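Local coordinates for protein genome packaging NTPase B204 (Sulfolobus turreted icosahedral virus 2, PDB 4KFT) that probably hydrolyses ATP through a P-loop NTPase domain to power the packaging of viral DNA into the capsid, at residues F157-P162 and E178-L183. Residues are numbered along the deposited sequence; the frame is centred on the assembly and turned at random.
With AGS (phosphothiophosphoric acid-adenylate ester), chain E.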
ATOM      1  N   PHE A 157       5.205 -11.595   1.903  1.00 20.64           N
ATOM      2  CA  PHE A 157       5.890 -12.707   1.233  1.00 26.88           C
ATOM      3  C   PHE A 157       6.936 -13.313   2.163  1.00 21.85           C
ATOM      4  O   PHE A 157       7.201 -12.775   3.242  1.00 21.93           O
ATOM      5  CB  PHE A 157       6.542 -12.249  -0.090  1.00 22.77           C
ATOM      6  CG  PHE A 157       5.552 -11.748  -1.098  1.00 24.24           C
ATOM      7  CD1 PHE A 157       5.079 -12.583  -2.101  1.00 23.39           C
ATOM      8  CD2 PHE A 157       5.060 -10.446  -1.020  1.00 19.31           C
ATOM      9  CE1 PHE A 157       4.152 -12.124  -3.032  1.00 19.42           C
ATOM     10  CE2 PHE A 157       4.131  -9.987  -1.939  1.00 21.94           C
ATOM     11  CZ  PHE A 157       3.673 -10.832  -2.946  1.00 21.80           C
ATOM     12  N   TYR A 158       7.527 -14.417   1.722  1.00 20.72           N
ATOM     13  CA  TYR A 158       8.534 -15.153   2.489  1.00 25.30           C
ATOM     14  C   TYR A 158       9.614 -14.280   3.099  1.00 23.40           C
ATOM     15  O   TYR A 158      10.145 -13.395   2.431  1.00 21.42           O
ATOM     16  CB  TYR A 158       9.232 -16.197   1.609  1.00 22.11           C
ATOM     17  CG  TYR A 158      10.538 -16.726   2.187  1.00 20.97           C
ATOM     18  CD1 TYR A 158      10.548 -17.834   3.029  1.00 22.70           C
ATOM     19  CD2 TYR A 158      11.766 -16.134   1.867  1.00 23.20           C
ATOM     20  CE1 TYR A 158      11.737 -18.332   3.549  1.00 27.65           C
ATOM     21  CE2 TYR A 158      12.953 -16.607   2.397  1.00 24.66           C
ATOM     22  CZ  TYR A 158      12.932 -17.713   3.236  1.00 27.46           C
ATOM     23  OH  TYR A 158      14.101 -18.210   3.751  1.00 27.33           O
ATOM     24  N   THR A 159       9.955 -14.574   4.354  1.00 23.30           N
ATOM     25  CA  THR A 159      11.177 -14.058   4.949  1.00 19.96           C
ATOM     26  C   THR A 159      11.559 -14.858   6.178  1.00 23.53           C
ATOM     27  O   THR A 159      10.703 -15.372   6.890  1.00 21.83           O
ATOM     28  CB  THR A 159      11.056 -12.576   5.349  1.00 28.32           C
ATOM     29  OG1 THR A 159      12.307 -12.132   5.892  1.00 29.04           O
ATOM     30  CG2 THR A 159       9.956 -12.379   6.402  1.00 23.27           C
ATOM     31  N   ARG A 160      12.858 -14.934   6.433  1.00 25.04           N
ATOM     32  CA  ARG A 160      13.369 -15.553   7.643  1.00 23.60           C
ATOM     33  C   ARG A 160      14.436 -14.691   8.249  1.00 23.61           C
ATOM     34  O   ARG A 160      15.231 -15.167   9.040  1.00 25.85           O
ATOM     35  CB  ARG A 160      13.962 -16.927   7.354  1.00 28.29           C
ATOM     36  CG  ARG A 160      12.930 -17.962   7.055  1.00 27.75           C
ATOM     37  CD  ARG A 160      13.525 -19.333   6.995  1.00 29.63           C
ATOM     38  NE  ARG A 160      12.476 -20.284   6.658  1.00 40.56           N
ATOM     39  CZ  ARG A 160      12.460 -21.553   7.040  1.00 39.32           C
ATOM     40  NH1 ARG A 160      13.454 -22.039   7.778  1.00 40.31           N
ATOM     41  NH2 ARG A 160      11.451 -22.330   6.677  1.00 39.19           N
ATOM     42  N   GLU A 161      14.468 -13.422   7.862  1.00 24.59           N
ATOM     43  CA  GLU A 161      15.425 -12.495   8.447  1.00 29.24           C
ATOM     44  C   GLU A 161      14.999 -12.262   9.900  1.00 24.65           C
ATOM     45  O   GLU A 161      13.889 -11.812  10.157  1.00 25.23           O
ATOM     46  CB  GLU A 161      15.469 -11.185   7.639  1.00 24.93           C
ATOM     47  CG  GLU A 161      16.853 -10.549   7.589  1.00 34.65           C
ATOM     48  CD  GLU A 161      16.999  -9.326   8.496  1.00 40.48           C
ATOM     49  OE1 GLU A 161      16.889  -8.192   7.981  1.00 47.44           O
ATOM     50  OE2 GLU A 161      17.242  -9.494   9.710  1.00 40.12           O
ATOM     51  N   PRO A 162      15.874 -12.580  10.856  1.00 26.77           N
ATOM     52  CA  PRO A 162      15.453 -12.642  12.269  1.00 31.77           C
ATOM     53  C   PRO A 162      14.886 -11.315  12.834  1.00 27.56           C
ATOM     54  O   PRO A 162      13.901 -11.342  13.577  1.00 24.16           O
ATOM     55  CB  PRO A 162      16.735 -13.064  13.005  1.00 32.43           C
ATOM     56  CG  PRO A 162      17.597 -13.681  11.953  1.00 34.91           C
ATOM     57  CD  PRO A 162      17.285 -12.952  10.677  1.00 31.15           C
ATOM     58  N   GLU A 178       5.415 -17.074  12.293  1.00 27.97           N
ATOM     59  CA  GLU A 178       5.715 -18.488  12.092  1.00 29.43           C
ATOM     60  C   GLU A 178       5.452 -18.868  10.648  1.00 28.15           C
ATOM     61  O   GLU A 178       6.301 -19.439   9.979  1.00 32.04           O
ATOM     62  CB  GLU A 178       4.890 -19.382  13.036  1.00 29.87           C
ATOM     63  N   LYS A 179       4.268 -18.528  10.161  1.00 27.87           N
ATOM     64  CA  LYS A 179       3.855 -18.952   8.842  1.00 25.99           C
ATOM     65  C   LYS A 179       4.592 -18.259   7.696  1.00 31.08           C
ATOM     66  O   LYS A 179       4.681 -18.810   6.608  1.00 30.79           O
ATOM     67  CB  LYS A 179       2.338 -18.828   8.700  1.00 27.79           C
ATOM     68  CG  LYS A 179       1.610 -19.736   9.665  1.00 34.00           C
ATOM     69  CD  LYS A 179       0.119 -19.792   9.411  1.00 43.51           C
ATOM     70  CE  LYS A 179      -0.558 -20.723  10.413  1.00 39.28           C
ATOM     71  NZ  LYS A 179      -2.041 -20.602  10.337  1.00 50.93           N
ATOM     72  N   VAL A 180       5.139 -17.074   7.946  1.00 26.88           N
ATOM     73  CA  VAL A 180       5.862 -16.339   6.919  1.00 24.98           C
ATOM     74  C   VAL A 180       7.125 -17.081   6.464  1.00 23.77           C
ATOM     75  O   VAL A 180       7.574 -16.941   5.329  1.00 23.74           O
ATOM     76  CB  VAL A 180       6.196 -14.916   7.420  1.00 28.43           C
ATOM     77  CG1 VAL A 180       7.540 -14.879   8.108  1.00 23.94           C
ATOM     78  CG2 VAL A 180       6.125 -13.902   6.289  1.00 28.72           C
ATOM     79  N   LYS A 181       7.669 -17.909   7.345  1.00 23.49           N
ATOM     80  CA  LYS A 181       8.949 -18.557   7.118  1.00 25.73           C
ATOM     81  C   LYS A 181       8.872 -19.697   6.096  1.00 25.55           C
ATOM     82  O   LYS A 181       9.886 -20.176   5.625  1.00 25.24           O
ATOM     83  CB  LYS A 181       9.481 -19.110   8.437  1.00 29.91           C
ATOM     84  CG  LYS A 181       9.651 -18.083   9.531  1.00 29.86           C
ATOM     85  CD  LYS A 181       9.890 -18.774  10.858  1.00 27.51           C
ATOM     86  CE  LYS A 181      11.173 -19.567  10.856  1.00 34.38           C
ATOM     87  NZ  LYS A 181      11.330 -20.305  12.156  1.00 41.52           N
ATOM     88  N   THR A 182       7.667 -20.124   5.761  1.00 22.49           N
ATOM     89  CA  THR A 182       7.512 -21.285   4.910  1.00 29.13           C
ATOM     90  C   THR A 182       6.813 -21.000   3.581  1.00 25.26           C
ATOM     91  O   THR A 182       6.488 -21.935   2.851  1.00 32.29           O
ATOM     92  CB  THR A 182       6.750 -22.418   5.654  1.00 31.11           C
ATOM     93  OG1 THR A 182       5.428 -21.974   5.988  1.00 32.99           O
ATOM     94  CG2 THR A 182       7.490 -22.824   6.928  1.00 25.21           C
ATOM     95  N   LEU A 183       6.567 -19.733   3.257  1.00 27.68           N
ATOM     96  CA  LEU A 183       5.887 -19.420   1.988  1.00 26.26           C
ATOM     97  C   LEU A 183       6.758 -19.786   0.785  1.00 22.98           C
ATOM     98  O   LEU A 183       7.947 -19.483   0.748  1.00 25.54           O
ATOM     99  CB  LEU A 183       5.465 -17.947   1.918  1.00 22.92           C
ATOM    100  CG  LEU A 183       4.514 -17.463   3.027  1.00 24.97           C
ATOM    101  CD1 LEU A 183       4.651 -15.996   3.227  1.00 20.44           C
ATOM    102  CD2 LEU A 183       3.079 -17.799   2.722  1.00 22.63           C
TER
HETATM  103  PA  AGS E 301      11.263 -27.236  -2.650  1.00 98.28           P
HETATM  104  O1A AGS E 301      10.692 -28.328  -3.611  1.00 83.25           O
HETATM  105  O2A AGS E 301      12.631 -27.699  -2.070  1.00 79.06           O
HETATM  106  O3A AGS E 301      10.264 -26.930  -1.492  1.00 77.55           O
HETATM  107  O5' AGS E 301      11.496 -25.917  -3.446  1.00 73.87           O
HETATM  108  C5' AGS E 301      12.782 -25.566  -3.770  1.00 57.93           C
HETATM  109  C4' AGS E 301      13.037 -24.417  -4.670  1.00 58.07           C
HETATM  110  O4' AGS E 301      12.074 -23.403  -4.592  1.00 51.84           O
HETATM  111  C3' AGS E 301      14.335 -23.787  -4.271  1.00 56.70           C
HETATM  112  O3' AGS E 301      14.908 -23.197  -5.377  1.00 52.13           O
HETATM  113  C2' AGS E 301      13.910 -22.793  -3.367  1.00 52.36           C
HETATM  114  O2' AGS E 301      14.891 -21.825  -3.187  1.00 53.39           O
HETATM  115  C1' AGS E 301      12.711 -22.243  -4.061  1.00 47.88           C
HETATM  116  N9  AGS E 301      11.890 -21.533  -3.152  1.00 45.47           N
HETATM  117  C8  AGS E 301      11.188 -21.936  -2.079  1.00 43.41           C
HETATM  118  N7  AGS E 301      10.588 -20.851  -1.555  1.00 39.29           N
HETATM  119  C5  AGS E 301      10.917 -19.769  -2.311  1.00 42.02           C
HETATM  120  C6  AGS E 301      10.565 -18.422  -2.200  1.00 34.00           C
HETATM  121  N6  AGS E 301       9.697 -18.023  -1.139  1.00 28.80           N
HETATM  122  N1  AGS E 301      11.045 -17.542  -3.112  1.00 32.79           N
HETATM  123  C2  AGS E 301      11.859 -17.969  -4.107  1.00 33.52           C
HETATM  124  N3  AGS E 301      12.210 -19.272  -4.223  1.00 35.29           N
HETATM  125  C4  AGS E 301      11.759 -20.197  -3.338  1.00 39.57           C
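Arg160 reaches across to Lys181 and takes hold of its backbone carbonyl side-on. Arg160 NE lies 2.8 Å and Arg160 NH2 2.9 Å from Lys181 O, and both bonds are bent. The oxygen sits at the guanidinium edge, in its plane. NE is tilted modestly from the carbonyl plane, whereas NH2 stands well above it. The arm stays extended from CG to NE (chi2 -171°, chi3 -178°), which carries the guanidinium out to this oxygen. It crosses the Lys181 side chain at about a right angle, and Lys181 CE lies over one guanidinium face. The same oxygen meets the edge of the Tyr158 ring, with Tyr158 CE1 3.3 Å from Lys181 O.

The domain has the P-loop NTPase fold. Residues 157-162 follow strand 153-156, and residues 178-183 run from the end of helix 174-179 into the loop that follows; the chain between them is mostly helical. Phe157 points away from residues 178-183 and packs on Lys17 and Leu20 of helix 17-31, beside the probable Walker A loop.

Deeper in, Val180 turns its two methyls to different carbonyls: Val180 CG1 is 3.4 Å from Thr159 O, and CG2 meets Phe157 O. The Thr159 and Val180 side chains meet at a slant, and Thr159 CG2 touches both valine methyls. Thr159 OG1 points elsewhere, accepting from Glu161 N in an ST turn and bonding to Glu164. Thr159 N gives a weak hydrogen bond to Val180 O. Leu183 CD1 lies against the backbone at Tyr158 N, 3.6 Å away. Where Leu183 and Tyr158 meet, N6 of the AGS adenine donates a hydrogen bond to Leu183 O at 3.0 Å, and Tyr158 CB is 3.3 Å from N6.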